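PDB 5L9S: ABC transporter, substrate binding protein (Mannopine) from Agrobacterium fabrum, which probably serves as the periplasmic solute-binding protein of an ABC importer, capturing an opine such as mannopine between two lobes for delivery to the membrane transporter. Local coordinates for residues V57-I67 / V234-P245; S272-I281 / L292-N300. All coordinates share one frame; numbering follows the deposited sequence.

Contact 1: residues V57-I67 / V234-P245; sequences VTWDLYLDGEI and VGDRIALVRGAP
Glu66 and Gly235 grip each other twice where strand 61-65 runs out. The backbone N of Glu66 donates to Gly235 O (2.7 Å), and Gly235 N returns a bond to Glu66 OE2 (2.8 Å), on the lone pair turned away from OE1. Along the glutamate, CB lies 3.7 Å from Arg237 CG; CG, set between the backbone N and the carbonyl carbon (chi1 70°), passes Gly235 O and meets Val234 CG1 at 4.0 Å. The chain then extends to place OE2 at the Gly235 amide, while OE1 forms a salt bridge with Lys105. Arg237 is held instead by the carbonyls of Asp97 and Gly103. Strand 61-65 pairs antiparallel with 234-240, and its other edge pairs in parallel with strand 4-9; one reversed strand returning late in the sequence beside parallel ones is consistent with the type II periplasmic binding protein fold. Two of the bonds joining the strands are nearly straight, Arg237 N to Asp64 O and Ala239 N to Tyr62 O (2.9 Å, 173° at the hydrogen). Ala239 suits its place because its single methyl lies flat on the Tyr62 ring, CB 4.1 Å above the plane, toward the rim. Val241 CG2 meets Tyr62 CD1 near the ring's plane (3.6 Å). On the opposite face of the sheet, the CD2 methyl of Leu61 packs on Ile238 CG2 (4.0 Å), and Leu63 lies alongside Ile238. Leu61 also packs on helix 247-258 at Ala250, Leu253 and Ile254.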
ATOM      1  N   VAL A  57      17.071 -21.561   8.653  1.00 90.82           N
ATOM      2  CA  VAL A  57      16.528 -20.543   7.778  1.00 87.10           C
ATOM      3  C   VAL A  57      16.410 -21.162   6.393  1.00 89.56           C
ATOM      4  O   VAL A  57      17.424 -21.490   5.772  1.00 90.83           O
ATOM      5  CB  VAL A  57      17.379 -19.242   7.755  1.00 91.73           C
ATOM      6  CG1 VAL A  57      16.968 -18.291   8.868  1.00 90.91           C
ATOM      7  CG2 VAL A  57      18.874 -19.551   7.821  1.00 95.74           C
ATOM      8  N   THR A  58      15.173 -21.353   5.922  1.00 83.06           N
ATOM      9  CA  THR A  58      14.942 -21.910   4.605  1.00 81.57           C
ATOM     10  C   THR A  58      14.817 -20.793   3.578  1.00 81.88           C
ATOM     11  O   THR A  58      15.377 -20.911   2.493  1.00 83.39           O
ATOM     12  CB  THR A  58      13.774 -22.894   4.631  1.00 92.12           C
ATOM     13  OG1 THR A  58      14.115 -23.973   5.506  1.00 98.15           O
ATOM     14  CG2 THR A  58      13.446 -23.471   3.242  1.00 93.19           C
ATOM     15  N   TRP A  59      14.154 -19.691   3.956  1.00 73.19           N
ATOM     16  CA  TRP A  59      13.825 -18.532   3.128  1.00 67.99           C
ATOM     17  C   TRP A  59      14.879 -17.425   3.187  1.00 71.20           C
ATOM     18  O   TRP A  59      15.512 -17.224   4.223  1.00 74.33           O
ATOM     19  CB  TRP A  59      12.464 -17.958   3.530  1.00 63.32           C
ATOM     20  CG  TRP A  59      11.279 -18.878   3.491  1.00 63.57           C
ATOM     21  CD1 TRP A  59      11.231 -20.163   3.036  1.00 67.87           C
ATOM     22  CD2 TRP A  59       9.952 -18.554   3.925  1.00 61.60           C
ATOM     23  NE1 TRP A  59       9.958 -20.666   3.176  1.00 66.25           N
ATOM     24  CE2 TRP A  59       9.149 -19.697   3.705  1.00 65.60           C
ATOM     25  CE3 TRP A  59       9.358 -17.394   4.478  1.00 60.65           C
ATOM     26  CZ2 TRP A  59       7.792 -19.729   4.040  1.00 63.92           C
ATOM     27  CZ3 TRP A  59       8.005 -17.415   4.788  1.00 60.68           C
ATOM     28  CH2 TRP A  59       7.232 -18.564   4.551  1.00 62.33           C
ATOM     29  N   ASP A  60      15.058 -16.708   2.067  1.00 63.32           N
ATOM     30  CA  ASP A  60      15.991 -15.597   1.924  1.00 62.24           C
ATOM     31  C   ASP A  60      15.246 -14.262   1.992  1.00 61.58           C
ATOM     32  O   ASP A  60      15.723 -13.305   2.614  1.00 60.87           O
ATOM     33  CB  ASP A  60      16.721 -15.691   0.571  1.00 65.08           C
ATOM     34  CG  ASP A  60      17.598 -16.908   0.416  1.00 84.59           C
ATOM     35  OD1 ASP A  60      18.630 -16.977   1.090  1.00 88.98           O
ATOM     36  OD2 ASP A  60      17.282 -17.762  -0.428  1.00 91.54           O
ATOM     37  N   LEU A  61      14.097 -14.185   1.288  1.00 54.37           N
ATOM     38  CA  LEU A  61      13.275 -12.980   1.173  1.00 50.20           C
ATOM     39  C   LEU A  61      11.812 -13.291   1.354  1.00 52.89           C
ATOM     40  O   LEU A  61      11.380 -14.400   1.064  1.00 53.82           O
ATOM     41  CB  LEU A  61      13.463 -12.325  -0.212  1.00 48.12           C
ATOM     42  CG  LEU A  61      14.844 -11.832  -0.626  1.00 52.45           C
ATOM     43  CD1 LEU A  61      14.901 -11.608  -2.116  1.00 51.33           C
ATOM     44  CD2 LEU A  61      15.236 -10.571   0.112  1.00 51.90           C
ATOM     45  N   TYR A  62      11.048 -12.299   1.802  1.00 49.56           N
ATOM     46  CA  TYR A  62       9.589 -12.352   1.906  1.00 48.78           C
ATOM     47  C   TYR A  62       8.980 -10.962   1.743  1.00 53.25           C
ATOM     48  O   TYR A  62       9.655  -9.959   2.006  1.00 54.17           O
ATOM     49  CB  TYR A  62       9.082 -13.087   3.165  1.00 50.68           C
ATOM     50  CG  TYR A  62       9.177 -12.325   4.469  1.00 52.47           C
ATOM     51  CD1 TYR A  62      10.371 -12.266   5.180  1.00 56.53           C
ATOM     52  CD2 TYR A  62       8.057 -11.704   5.021  1.00 50.96           C
ATOM     53  CE1 TYR A  62      10.458 -11.588   6.403  1.00 57.74           C
ATOM     54  CE2 TYR A  62       8.136 -11.011   6.232  1.00 51.48           C
ATOM     55  CZ  TYR A  62       9.335 -10.971   6.927  1.00 61.51           C
ATOM     56  OH  TYR A  62       9.434 -10.292   8.119  1.00 64.27           O
ATOM     57  N   LEU A  63       7.740 -10.897   1.254  1.00 48.76           N
ATOM     58  CA  LEU A  63       7.051  -9.618   1.119  1.00 47.20           C
ATOM     59  C   LEU A  63       6.132  -9.399   2.315  1.00 51.26           C
ATOM     60  O   LEU A  63       5.529 -10.344   2.814  1.00 51.35           O
ATOM     61  CB  LEU A  63       6.223  -9.539  -0.186  1.00 45.99           C
ATOM     62  CG  LEU A  63       6.953  -9.771  -1.513  1.00 52.55           C
ATOM     63  CD1 LEU A  63       5.963  -9.852  -2.652  1.00 52.56           C
ATOM     64  CD2 LEU A  63       7.975  -8.675  -1.803  1.00 55.30           C
ATOM     65  N   ASP A  64       5.994  -8.153   2.754  1.00 48.99           N
ATOM     66  CA  ASP A  64       5.071  -7.757   3.823  1.00 49.03           C
ATOM     67  C   ASP A  64       4.755  -6.277   3.705  1.00 52.58           C
ATOM     68  O   ASP A  64       5.551  -5.540   3.135  1.00 52.55           O
ATOM     69  CB  ASP A  64       5.635  -8.075   5.228  1.00 52.47           C
ATOM     70  CG  ASP A  64       4.576  -8.420   6.276  1.00 57.69           C
ATOM     71  OD1 ASP A  64       3.376  -8.102   6.048  1.00 54.76           O
ATOM     72  OD2 ASP A  64       4.943  -9.007   7.319  1.00 63.07           O
ATOM     73  N   GLY A  65       3.625  -5.853   4.265  1.00 48.61           N
ATOM     74  CA  GLY A  65       3.210  -4.458   4.271  1.00 47.31           C
ATOM     75  C   GLY A  65       4.256  -3.560   4.887  1.00 51.50           C
ATOM     76  O   GLY A  65       4.967  -3.983   5.802  1.00 53.78           O
ATOM     77  N   GLU A  66       4.364  -2.321   4.393  1.00 46.71           N
ATOM     78  CA  GLU A  66       5.380  -1.368   4.844  1.00 47.09           C
ATOM     79  C   GLU A  66       5.251  -0.949   6.317  1.00 49.39           C
ATOM     80  O   GLU A  66       6.259  -0.672   6.969  1.00 49.59           O
ATOM     81  CB  GLU A  66       5.467  -0.147   3.912  1.00 47.76           C
ATOM     82  CG  GLU A  66       4.308   0.845   3.911  1.00 53.87           C
ATOM     83  CD  GLU A  66       4.613   2.080   3.080  1.00 61.85           C
ATOM     84  OE1 GLU A  66       5.553   2.824   3.439  1.00 58.16           O
ATOM     85  OE2 GLU A  66       3.953   2.269   2.036  1.00 60.97           O
ATOM     86  N   ILE A  67       4.029  -0.954   6.850  1.00 45.61           N
ATOM     87  CA  ILE A  67       3.785  -0.619   8.250  1.00 45.82           C
ATOM     88  C   ILE A  67       4.250  -1.770   9.135  1.00 51.33           C
ATOM     89  O   ILE A  67       4.793  -1.527  10.203  1.00 53.66           O
ATOM     90  CB  ILE A  67       2.320  -0.148   8.501  1.00 47.22           C
ATOM     91  CG1 ILE A  67       2.113   1.223   7.849  1.00 44.91           C
ATOM     92  CG2 ILE A  67       1.985  -0.092  10.025  1.00 49.79           C
ATOM     93  CD1 ILE A  67       0.793   1.425   7.350  1.00 56.29           C
ATOM     94  N   VAL A 234       0.171   3.273   0.328  1.00 39.14           N
ATOM     95  CA  VAL A 234       0.725   2.266   1.237  1.00 40.18           C
ATOM     96  C   VAL A 234       1.108   1.051   0.420  1.00 43.74           C
ATOM     97  O   VAL A 234       0.300   0.533  -0.348  1.00 43.65           O
ATOM     98  CB  VAL A 234      -0.288   1.894   2.379  1.00 45.34           C
ATOM     99  CG1 VAL A 234       0.333   0.935   3.395  1.00 46.36           C
ATOM    100  CG2 VAL A 234      -0.809   3.137   3.098  1.00 45.48           C
ATOM    101  N   GLY A 235       2.310   0.565   0.620  1.00 40.38           N
ATOM    102  CA  GLY A 235       2.728  -0.626  -0.101  1.00 40.59           C
ATOM    103  C   GLY A 235       3.403  -1.722   0.690  1.00 44.74           C
ATOM    104  O   GLY A 235       3.303  -1.799   1.922  1.00 45.59           O
ATOM    105  N   ASP A 236       4.047  -2.613  -0.068  1.00 39.75           N
ATOM    106  CA  ASP A 236       4.767  -3.786   0.402  1.00 39.94           C
ATOM    107  C   ASP A 236       6.248  -3.579   0.284  1.00 40.86           C
ATOM    108  O   ASP A 236       6.712  -2.945  -0.668  1.00 41.50           O
ATOM    109  CB  ASP A 236       4.359  -5.043  -0.410  1.00 41.48           C
ATOM    110  CG  ASP A 236       2.968  -5.611  -0.127  1.00 57.67           C
ATOM    111  OD1 ASP A 236       2.202  -4.979   0.647  1.00 57.31           O
ATOM    112  OD2 ASP A 236       2.647  -6.687  -0.678  1.00 67.56           O
ATOM    113  N   ARG A 237       6.986  -4.166   1.203  1.00 36.14           N
ATOM    114  CA  ARG A 237       8.439  -4.145   1.217  1.00 38.15           C
ATOM    115  C   ARG A 237       9.009  -5.553   0.997  1.00 43.49           C
ATOM    116  O   ARG A 237       8.374  -6.529   1.387  1.00 42.63           O
ATOM    117  CB  ARG A 237       8.970  -3.532   2.531  1.00 38.97           C
ATOM    118  CG  ARG A 237       8.360  -2.167   2.845  1.00 49.99           C
ATOM    119  CD  ARG A 237       9.199  -1.296   3.752  1.00 51.41           C
ATOM    120  NE  ARG A 237      10.286  -0.734   2.974  1.00 54.54           N
ATOM    121  CZ  ARG A 237      10.389   0.537   2.606  1.00 61.89           C
ATOM    122  NH1 ARG A 237       9.515   1.437   3.040  1.00 32.47           N
ATOM    123  NH2 ARG A 237      11.394   0.926   1.842  1.00 55.79           N
ATOM    124  N   ILE A 238      10.195  -5.656   0.341  1.00 43.25           N
ATOM    125  CA  ILE A 238      10.932  -6.915   0.128  1.00 44.40           C
ATOM    126  C   ILE A 238      11.888  -6.952   1.305  1.00 49.83           C
ATOM    127  O   ILE A 238      12.756  -6.088   1.396  1.00 50.50           O
ATOM    128  CB  ILE A 238      11.722  -6.987  -1.223  1.00 47.84           C
ATOM    129  CG1 ILE A 238      10.919  -6.399  -2.424  1.00 45.92           C
ATOM    130  CG2 ILE A 238      12.231  -8.434  -1.500  1.00 48.24           C
ATOM    131  CD1 ILE A 238      11.794  -5.772  -3.542  1.00 47.76           C
ATOM    132  N   ALA A 239      11.701  -7.895   2.233  1.00 48.37           N
ATOM    133  CA  ALA A 239      12.566  -8.002   3.415  1.00 50.71           C
ATOM    134  C   ALA A 239      13.512  -9.202   3.316  1.00 58.62           C
ATOM    135  O   ALA A 239      13.153 -10.236   2.753  1.00 57.29           O
ATOM    136  CB  ALA A 239      11.722  -8.096   4.670  1.00 51.09           C
ATOM    137  N   LEU A 240      14.730  -9.038   3.850  1.00 60.80           N
ATOM    138  CA  LEU A 240      15.789 -10.055   3.885  1.00 63.71           C
ATOM    139  C   LEU A 240      15.765 -10.744   5.249  1.00 67.84           C
ATOM    140  O   LEU A 240      15.930 -10.078   6.269  1.00 67.84           O
ATOM    141  CB  LEU A 240      17.171  -9.412   3.597  1.00 65.81           C
ATOM    142  CG  LEU A 240      18.436 -10.300   3.701  1.00 74.39           C
ATOM    143  CD1 LEU A 240      18.478 -11.369   2.612  1.00 74.03           C
ATOM    144  CD2 LEU A 240      19.683  -9.449   3.603  1.00 79.32           C
ATOM    145  N   VAL A 241      15.463 -12.063   5.249  1.00 64.89           N
ATOM    146  CA  VAL A 241      15.359 -12.929   6.430  1.00 66.65           C
ATOM    147  C   VAL A 241      16.689 -13.006   7.161  1.00 75.16           C
ATOM    148  O   VAL A 241      17.735 -13.219   6.531  1.00 76.36           O
ATOM    149  CB  VAL A 241      14.800 -14.333   6.081  1.00 70.31           C
ATOM    150  CG1 VAL A 241      14.913 -15.302   7.261  1.00 72.72           C
ATOM    151  CG2 VAL A 241      13.356 -14.241   5.599  1.00 66.64           C
ATOM    152  N   ARG A 242      16.640 -12.815   8.497  1.00 73.89           N
ATOM    153  CA  ARG A 242      17.808 -12.828   9.370  1.00 77.32           C
ATOM    154  C   ARG A 242      18.696 -14.035   9.112  1.00 85.60           C
ATOM    155  O   ARG A 242      18.302 -15.183   9.363  1.00 86.19           O
ATOM    156  CB  ARG A 242      17.408 -12.712  10.838  1.00 76.06           C
ATOM    157  CG  ARG A 242      18.345 -11.825  11.625  1.00 82.31           C
ATOM    158  CD  ARG A 242      17.884 -11.689  13.057  1.00 90.83           C
ATOM    159  NE  ARG A 242      17.595 -10.299  13.400  1.00101.87           N
ATOM    160  CZ  ARG A 242      18.048  -9.685  14.488  1.00128.50           C
ATOM    161  NH1 ARG A 242      18.802 -10.340  15.366  1.00119.50           N
ATOM    162  NH2 ARG A 242      17.737  -8.416  14.718  1.00120.92           N
ATOM    163  N   GLY A 243      19.862 -13.747   8.536  1.00 84.67           N
ATOM    164  CA  GLY A 243      20.870 -14.733   8.172  1.00 87.68           C
ATOM    165  C   GLY A 243      20.402 -15.673   7.081  1.00 90.20           C
ATOM    166  O   GLY A 243      20.497 -16.888   7.229  1.00 91.62           O
ATOM    167  N   ALA A 244      19.863 -15.114   5.989  1.00 83.52           N
ATOM    168  CA  ALA A 244      19.358 -15.877   4.854  1.00 81.34           C
ATOM    169  C   ALA A 244      20.459 -16.812   4.286  1.00 88.32           C
ATOM    170  O   ALA A 244      21.633 -16.416   4.294  1.00 89.96           O
ATOM    171  CB  ALA A 244      18.884 -14.916   3.785  1.00 78.45           C
ATOM    172  N   PRO A 245      20.130 -18.050   3.823  1.00 84.78           N
ATOM    173  CA  PRO A 245      21.194 -18.924   3.278  1.00 87.87           C
ATOM    174  C   PRO A 245      21.955 -18.343   2.079  1.00 92.66           C
ATOM    175  O   PRO A 245      23.185 -18.414   2.030  1.00 95.04           O
ATOM    176  CB  PRO A 245      20.458 -20.224   2.928  1.00 89.17           C
ATOM    177  CG  PRO A 245      19.034 -19.872   2.853  1.00 89.51           C
ATOM    178  CD  PRO A 245      18.806 -18.707   3.767  1.00 83.74           C
TER
HETATM  179  O   HOH W   1       8.436   1.157   6.208  1.00 52.06           O

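Contact 2: residues S272-I281 / L292-N300; sequences SCTPPSQKAI and LPSAADVEN
Thr274 OG1 holds a water at 2.6 Å, and the same water donates to Pro293 O at 2.9 Å, bridging two segments that share no direct hydrogen bond. The hydroxyl also lies against the proline ring, with OG1 3.6 Å from Pro293 CG. Threonine suits this place because its two branches do different work: OG1 stands beside the backbone N (chi1 -65°) and takes the water, which puts CG2 anti to that N, where the methyl reaches Val298 CG2 tip to tip at 4.2 Å. Leu292 brings CD2 to within 3.7 Å of Ser272 O, an apolar branch laid on the turn that follows helix 261-271. Ile281 presses CG2 on the backbone around Pro293 and Ser294, 3.9 Å from Pro293 O, and small Ala295 lets the two helix starts come close. Farther along, at the more exposed Glu299, its carboxylate and the Gln278 amide stand nearly perpendicular (88°); their nearest atoms, Gln278 OE1 and Glu299 OE2, are both acceptors, so no bond forms. Helix 295-300 opens with a capping box: Ser294 N donates to Asp297 OD2 (2.9 Å) and Asp297 N to Ser294 OG (3.1 Å), a reciprocal pair across the first turn. Ser277 caps helix 278-283 more weakly. The disulfide from Cys273 to Cys268 ties the loop to helix 261-271; Thr274 and Val298 rest on Leu233, and Pro293 on Tyr228, of strand 224-240, while Leu292 touches Lys215 of helix 211-219.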
ATOM      1  N   SER A 272      -1.896  -3.000 -11.210  1.00 46.52           N
ATOM      2  CA  SER A 272      -2.524  -1.673 -10.987  1.00 46.66           C
ATOM      3  C   SER A 272      -2.024  -0.986  -9.698  1.00 48.51           C
ATOM      4  O   SER A 272      -2.802  -0.525  -8.860  1.00 47.74           O
ATOM      5  CB  SER A 272      -4.055  -1.758 -11.028  1.00 51.59           C
ATOM      6  OG  SER A 272      -4.534  -2.156 -12.304  1.00 63.50           O
ATOM      7  N   CYS A 273      -0.709  -0.909  -9.569  1.00 44.76           N
ATOM      8  CA  CYS A 273      -0.053  -0.305  -8.416  1.00 44.43           C
ATOM      9  C   CYS A 273       0.944   0.725  -8.864  1.00 45.52           C
ATOM     10  O   CYS A 273       1.218   0.835 -10.061  1.00 43.59           O
ATOM     11  CB  CYS A 273       0.597  -1.374  -7.543  1.00 45.71           C
ATOM     12  SG  CYS A 273       1.480  -2.661  -8.468  1.00 51.47           S
ATOM     13  N   THR A 274       1.449   1.514  -7.900  1.00 41.24           N
ATOM     14  CA  THR A 274       2.443   2.555  -8.108  1.00 39.49           C
ATOM     15  C   THR A 274       3.830   1.971  -7.827  1.00 43.89           C
ATOM     16  O   THR A 274       4.115   1.648  -6.673  1.00 45.56           O
ATOM     17  CB  THR A 274       2.074   3.778  -7.245  1.00 42.63           C
ATOM     18  OG1 THR A 274       0.839   4.295  -7.743  1.00 47.32           O
ATOM     19  CG2 THR A 274       3.136   4.877  -7.246  1.00 38.89           C
ATOM     20  N   PRO A 275       4.709   1.841  -8.843  1.00 40.38           N
ATOM     21  CA  PRO A 275       6.074   1.338  -8.581  1.00 41.31           C
ATOM     22  C   PRO A 275       6.946   2.406  -7.904  1.00 44.31           C
ATOM     23  O   PRO A 275       6.623   3.599  -8.064  1.00 43.99           O
ATOM     24  CB  PRO A 275       6.595   0.970  -9.984  1.00 44.12           C
ATOM     25  CG  PRO A 275       5.854   1.845 -10.901  1.00 47.77           C
ATOM     26  CD  PRO A 275       4.524   2.181 -10.269  1.00 42.48           C
ATOM     27  N   PRO A 276       8.058   2.032  -7.186  1.00 39.87           N
ATOM     28  CA  PRO A 276       8.887   3.061  -6.528  1.00 40.18           C
ATOM     29  C   PRO A 276       9.684   3.978  -7.466  1.00 47.22           C
ATOM     30  O   PRO A 276      10.145   5.016  -7.030  1.00 47.71           O
ATOM     31  CB  PRO A 276       9.805   2.230  -5.617  1.00 42.17           C
ATOM     32  CG  PRO A 276       9.953   0.938  -6.322  1.00 46.77           C
ATOM     33  CD  PRO A 276       8.576   0.682  -6.877  1.00 41.10           C
ATOM     34  N   SER A 277       9.883   3.570  -8.730  1.00 45.43           N
ATOM     35  CA  SER A 277      10.632   4.317  -9.733  1.00 45.96           C
ATOM     36  C   SER A 277       9.734   5.329 -10.435  1.00 48.05           C
ATOM     37  O   SER A 277       8.624   5.002 -10.838  1.00 45.24           O
ATOM     38  CB  SER A 277      11.270   3.349 -10.733  1.00 49.91           C
ATOM     39  OG  SER A 277      11.873   3.980 -11.848  1.00 60.33           O
ATOM     40  N   GLN A 278      10.213   6.560 -10.581  1.00 47.60           N
ATOM     41  CA  GLN A 278       9.498   7.625 -11.286  1.00 47.54           C
ATOM     42  C   GLN A 278       9.475   7.357 -12.805  1.00 52.64           C
ATOM     43  O   GLN A 278       8.477   7.676 -13.469  1.00 53.53           O
ATOM     44  CB  GLN A 278      10.116   8.971 -10.955  1.00 50.07           C
ATOM     45  CG  GLN A 278       9.873   9.327  -9.492  1.00 59.27           C
ATOM     46  CD  GLN A 278      10.332  10.713  -9.174  1.00 73.94           C
ATOM     47  OE1 GLN A 278       9.734  11.709  -9.616  1.00 62.61           O
ATOM     48  NE2 GLN A 278      11.416  10.803  -8.414  1.00 69.94           N
ATOM     49  N   LYS A 279      10.548   6.723 -13.327  1.00 48.27           N
ATOM     50  CA  LYS A 279      10.671   6.327 -14.718  1.00 49.83           C
ATOM     51  C   LYS A 279       9.659   5.247 -15.027  1.00 54.79           C
ATOM     52  O   LYS A 279       9.040   5.323 -16.083  1.00 56.43           O
ATOM     53  CB  LYS A 279      12.106   5.841 -15.049  1.00 55.32           C
ATOM     54  CG  LYS A 279      12.414   5.717 -16.542  1.00 72.27           C
ATOM     55  CD  LYS A 279      13.815   6.218 -16.867  1.00 87.82           C
ATOM     56  CE  LYS A 279      13.871   6.896 -18.225  1.00101.64           C
ATOM     57  NZ  LYS A 279      14.069   5.933 -19.341  1.00107.46           N
ATOM     58  N   ALA A 280       9.487   4.250 -14.121  1.00 49.55           N
ATOM     59  CA  ALA A 280       8.533   3.144 -14.268  1.00 47.34           C
ATOM     60  C   ALA A 280       7.100   3.666 -14.326  1.00 49.80           C
ATOM     61  O   ALA A 280       6.356   3.201 -15.182  1.00 50.39           O
ATOM     62  CB  ALA A 280       8.695   2.135 -13.139  1.00 47.01           C
ATOM     63  N   ILE A 281       6.730   4.665 -13.466  1.00 45.12           N
ATOM     64  CA  ILE A 281       5.405   5.301 -13.454  1.00 44.57           C
ATOM     65  C   ILE A 281       5.077   5.872 -14.849  1.00 55.05           C
ATOM     66  O   ILE A 281       4.000   5.607 -15.385  1.00 55.47           O
ATOM     67  CB  ILE A 281       5.232   6.394 -12.333  1.00 45.97           C
ATOM     68  CG1 ILE A 281       5.168   5.786 -10.930  1.00 45.37           C
ATOM     69  CG2 ILE A 281       3.993   7.270 -12.574  1.00 45.43           C
ATOM     70  CD1 ILE A 281       5.626   6.711  -9.799  1.00 46.49           C
ATOM     71  N   LEU A 292      -3.944   5.734 -12.544  1.00 43.35           N
ATOM     72  CA  LEU A 292      -2.959   5.723 -11.460  1.00 38.29           C
ATOM     73  C   LEU A 292      -2.437   7.115 -11.192  1.00 40.33           C
ATOM     74  O   LEU A 292      -2.403   7.904 -12.134  1.00 39.19           O
ATOM     75  CB  LEU A 292      -1.785   4.783 -11.806  1.00 36.44           C
ATOM     76  CG  LEU A 292      -2.110   3.293 -11.827  1.00 37.87           C
ATOM     77  CD1 LEU A 292      -1.155   2.535 -12.664  1.00 38.15           C
ATOM     78  CD2 LEU A 292      -2.139   2.715 -10.461  1.00 35.57           C
ATOM     79  N   PRO A 293      -1.992   7.451  -9.947  1.00 35.87           N
ATOM     80  CA  PRO A 293      -1.446   8.801  -9.723  1.00 35.59           C
ATOM     81  C   PRO A 293      -0.126   8.995 -10.491  1.00 38.79           C
ATOM     82  O   PRO A 293       0.669   8.058 -10.725  1.00 38.13           O
ATOM     83  CB  PRO A 293      -1.192   8.833  -8.210  1.00 36.71           C
ATOM     84  CG  PRO A 293      -0.979   7.399  -7.834  1.00 40.09           C
ATOM     85  CD  PRO A 293      -1.951   6.643  -8.702  1.00 35.54           C
ATOM     86  N   SER A 294       0.132  10.224 -10.895  1.00 35.18           N
ATOM     87  CA  SER A 294       1.383  10.555 -11.571  1.00 35.20           C
ATOM     88  C   SER A 294       2.490  10.661 -10.501  1.00 43.58           C
ATOM     89  O   SER A 294       2.167  10.645  -9.314  1.00 45.37           O
ATOM     90  CB  SER A 294       1.219  11.886 -12.292  1.00 34.39           C
ATOM     91  OG  SER A 294       1.111  12.904 -11.313  1.00 37.86           O
ATOM     92  N   ALA A 295       3.751  10.851 -10.899  1.00 40.65           N
ATOM     93  CA  ALA A 295       4.840  11.076  -9.956  1.00 40.46           C
ATOM     94  C   ALA A 295       4.641  12.435  -9.208  1.00 43.71           C
ATOM     95  O   ALA A 295       4.912  12.505  -8.011  1.00 45.05           O
ATOM     96  CB  ALA A 295       6.185  11.049 -10.669  1.00 42.44           C
ATOM     97  N   ALA A 296       4.101  13.471  -9.872  1.00 37.81           N
ATOM     98  CA  ALA A 296       3.809  14.766  -9.215  1.00 37.62           C
ATOM     99  C   ALA A 296       2.655  14.645  -8.168  1.00 44.80           C
ATOM    100  O   ALA A 296       2.675  15.360  -7.165  1.00 45.44           O
ATOM    101  CB  ALA A 296       3.482  15.829 -10.243  1.00 38.89           C
ATOM    102  N   ASP A 297       1.670  13.728  -8.382  1.00 42.34           N
ATOM    103  CA  ASP A 297       0.597  13.506  -7.399  1.00 41.03           C
ATOM    104  C   ASP A 297       1.229  12.892  -6.167  1.00 45.35           C
ATOM    105  O   ASP A 297       0.983  13.388  -5.070  1.00 46.19           O
ATOM    106  CB  ASP A 297      -0.529  12.582  -7.924  1.00 41.53           C
ATOM    107  CG  ASP A 297      -1.369  13.113  -9.078  1.00 49.24           C
ATOM    108  OD1 ASP A 297      -1.864  14.268  -8.985  1.00 51.86           O
ATOM    109  OD2 ASP A 297      -1.591  12.354 -10.045  1.00 48.56           O
ATOM    110  N   VAL A 298       2.108  11.875  -6.354  1.00 42.26           N
ATOM    111  CA  VAL A 298       2.828  11.186  -5.272  1.00 42.85           C
ATOM    112  C   VAL A 298       3.679  12.189  -4.431  1.00 51.58           C
ATOM    113  O   VAL A 298       3.576  12.176  -3.208  1.00 54.35           O
ATOM    114  CB  VAL A 298       3.645   9.950  -5.757  1.00 46.39           C
ATOM    115  CG1 VAL A 298       4.309   9.221  -4.593  1.00 46.69           C
ATOM    116  CG2 VAL A 298       2.790   8.976  -6.574  1.00 44.23           C
ATOM    117  N   GLU A 299       4.421  13.113  -5.060  1.00 47.94           N
ATOM    118  CA  GLU A 299       5.235  14.046  -4.272  1.00 48.14           C
ATOM    119  C   GLU A 299       4.485  15.265  -3.722  1.00 51.12           C
ATOM    120  O   GLU A 299       4.905  15.794  -2.689  1.00 52.93           O
ATOM    121  CB  GLU A 299       6.525  14.491  -5.010  1.00 51.58           C
ATOM    122  CG  GLU A 299       6.372  15.084  -6.407  1.00 67.13           C
ATOM    123  CD  GLU A 299       7.507  14.832  -7.398  1.00 96.54           C
ATOM    124  OE1 GLU A 299       7.503  15.467  -8.482  1.00 70.90           O
ATOM    125  OE2 GLU A 299       8.374  13.969  -7.116  1.00 99.63           O
ATOM    126  N   ASN A 300       3.395  15.707  -4.367  1.00 45.83           N
ATOM    127  CA  ASN A 300       2.697  16.925  -3.936  1.00 45.83           C
ATOM    128  C   ASN A 300       1.319  16.787  -3.279  1.00 46.84           C
ATOM    129  O   ASN A 300       0.868  17.765  -2.684  1.00 46.29           O
ATOM    130  CB  ASN A 300       2.552  17.893  -5.117  1.00 50.07           C
ATOM    131  CG  ASN A 300       3.805  18.152  -5.926  1.00 67.30           C
ATOM    132  OD1 ASN A 300       4.932  17.836  -5.524  1.00 65.77           O
ATOM    133  ND2 ASN A 300       3.628  18.748  -7.091  1.00 58.94           N
TER
HETATM  134  O   HOH W   2       1.156   5.312 -10.084  1.00 37.68           O

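How the contacts relate
Strand 224-240 connects the two sites. Contact 1 uses its end, from Val234 onward, as a sheet strand, whereas contact 2 packs against earlier residues of it, Tyr228 and Leu233. The contact centres lie about 23 Å apart and the nearest atoms about 7 Å apart, so the two do not touch. They also draw on the same loop: Arg237 of contact 1 bonds to Asp97, while contact 2 is fastened to Asp93 and Leu95 slightly earlier in it, and both have backbone bonds to strand 103-116, at Thr109 and Ser108. No solute is bound in this open form.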